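Local coordinates for cytoplasmic protein (Cryptococcus neoformans var. grubii serotype A, PDB 7LPO) that probably hydrolyses steryl beta-glucosides, releasing glucose from the sterol, as a glycoside hydrolase of family 5, at residues 159-163 with 353-357. Numbering follows the deposited sequence.
Sequences WTLYA and WGWTR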
# COMPACT_ATOMS: atom_id res chain seq x y z
N TRP A 159 10.31 -20.20 -3.40
CA TRP A 159 10.96 -21.17 -2.53
C TRP A 159 10.57 -21.00 -1.06
O TRP A 159 10.81 -21.91 -0.27
CB TRP A 159 12.48 -21.11 -2.69
CG TRP A 159 13.16 -19.78 -2.46
CD1 TRP A 159 13.62 -18.93 -3.41
CD2 TRP A 159 13.51 -19.20 -1.20
NE1 TRP A 159 14.22 -17.84 -2.83
CE2 TRP A 159 14.17 -17.98 -1.47
CE3 TRP A 159 13.34 -19.59 0.13
CZ2 TRP A 159 14.64 -17.15 -0.47
CZ3 TRP A 159 13.81 -18.76 1.13
CH2 TRP A 159 14.45 -17.55 0.83
N THR A 160 9.96 -19.86 -0.68
CA THR A 160 9.51 -19.74 0.71
C THR A 160 8.37 -20.70 1.02
O THR A 160 8.26 -21.18 2.15
CB THR A 160 9.08 -18.30 1.04
OG1 THR A 160 8.00 -17.89 0.18
CG2 THR A 160 10.26 -17.34 0.89
N LEU A 161 7.52 -20.98 0.03
CA LEU A 161 6.47 -21.98 0.23
C LEU A 161 7.06 -23.35 0.56
O LEU A 161 6.61 -24.03 1.49
CB LEU A 161 5.59 -22.07 -1.01
CG LEU A 161 4.46 -21.06 -1.15
CD1 LEU A 161 5.03 -19.69 -1.35
CD2 LEU A 161 3.54 -21.43 -2.31
N TYR A 162 8.04 -23.78 -0.22
CA TYR A 162 8.70 -25.05 0.05
C TYR A 162 9.37 -25.03 1.41
O TYR A 162 9.31 -26.01 2.16
CB TYR A 162 9.72 -25.34 -1.04
CG TYR A 162 9.10 -25.75 -2.34
CD1 TYR A 162 8.52 -27.00 -2.49
CD2 TYR A 162 9.09 -24.89 -3.42
CE1 TYR A 162 7.96 -27.39 -3.68
CE2 TYR A 162 8.53 -25.28 -4.62
CZ TYR A 162 7.98 -26.53 -4.74
OH TYR A 162 7.42 -26.92 -5.93
N ALA A 163 10.00 -23.90 1.78
CA ALA A 163 10.60 -23.80 3.10
C ALA A 163 9.57 -24.03 4.20
O ALA A 163 9.90 -24.60 5.25
CB ALA A 163 11.28 -22.45 3.26
N TRP A 353 16.58 -26.46 -3.07
CA TRP A 353 16.95 -25.09 -2.76
C TRP A 353 18.10 -25.01 -1.76
O TRP A 353 18.70 -23.94 -1.62
CB TRP A 353 15.73 -24.33 -2.23
CG TRP A 353 14.60 -24.29 -3.22
CD1 TRP A 353 13.46 -25.06 -3.21
CD2 TRP A 353 14.50 -23.45 -4.37
NE1 TRP A 353 12.67 -24.73 -4.29
CE2 TRP A 353 13.28 -23.75 -5.01
CE3 TRP A 353 15.33 -22.46 -4.92
CZ2 TRP A 353 12.87 -23.09 -6.17
CZ3 TRP A 353 14.92 -21.81 -6.07
CH2 TRP A 353 13.70 -22.13 -6.68
N GLY A 354 18.40 -26.09 -1.05
CA GLY A 354 19.64 -26.17 -0.29
C GLY A 354 19.59 -25.78 1.17
O GLY A 354 20.52 -25.12 1.65
N TRP A 355 18.56 -26.17 1.89
CA TRP A 355 18.55 -26.07 3.34
C TRP A 355 18.37 -27.46 3.93
O TRP A 355 18.02 -28.42 3.23
CB TRP A 355 17.45 -25.11 3.84
CG TRP A 355 16.08 -25.41 3.32
CD1 TRP A 355 15.27 -26.44 3.70
CD2 TRP A 355 15.36 -24.68 2.32
NE1 TRP A 355 14.08 -26.39 3.00
CE2 TRP A 355 14.12 -25.33 2.14
CE3 TRP A 355 15.65 -23.55 1.55
CZ2 TRP A 355 13.17 -24.87 1.23
CZ3 TRP A 355 14.70 -23.10 0.66
CH2 TRP A 355 13.47 -23.76 0.50
N THR A 356 18.62 -27.57 5.23
CA THR A 356 18.41 -28.81 5.97
C THR A 356 17.22 -28.61 6.91
O THR A 356 17.23 -27.71 7.75
CB THR A 356 19.66 -29.20 6.77
OG1 THR A 356 20.78 -29.30 5.89
CG2 THR A 356 19.46 -30.53 7.48
N ARG A 357 16.22 -29.47 6.78
CA ARG A 357 15.04 -29.41 7.63
C ARG A 357 15.21 -30.33 8.83
O ARG A 357 15.69 -31.46 8.70
CB ARG A 357 13.79 -29.81 6.84
CG ARG A 357 12.49 -29.36 7.49
CD ARG A 357 11.31 -29.89 6.72
NE ARG A 357 11.28 -29.41 5.34
CZ ARG A 357 10.89 -28.19 4.99
NH1 ARG A 357 10.50 -27.31 5.91
NH2 ARG A 357 10.89 -27.84 3.71
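An aromatic cluster of Trp-159, Tyr-162 and Trp-353 joins the short helix 159-163, in the family 5 glycosidase region of the chain, to the end of helix 350-353. The indoles of Trp-353 and Trp-355 pack on Trp-159, Tyr-162 and Ala-163. Trp-159 CB sits over the face of the Trp-353 five-membered ring, 3.6 Å from its centroid, a CH-pi contact. The Tyr-162 ring meets the same indole obliquely. Gly-354, with positive phi, is the first residue past helix 350-353, and Trp-355 then packs on helix 159-163. Ala-163 CB lies over the six-membered ring of Trp-355, a second CH-pi contact. Phe-235 of helix 232-254 also touches Trp-159 and Ala-163. Polar ends have partners beyond the two segments: Trp-159 NE1 hydrogen-bonds to Glu-109 O, and Tyr-162 OH to Glu-66 OE2. Arg-357, also salt-bridged to Asp-345, hydrogen-bonds two carbonyls at the C-terminal end of helix 159-163. Arg-357 NH2 donates to Tyr-162 O at 2.9 Å, and Arg-357 NH1 to Ala-163 O, nearly straight, also at 2.9 Å.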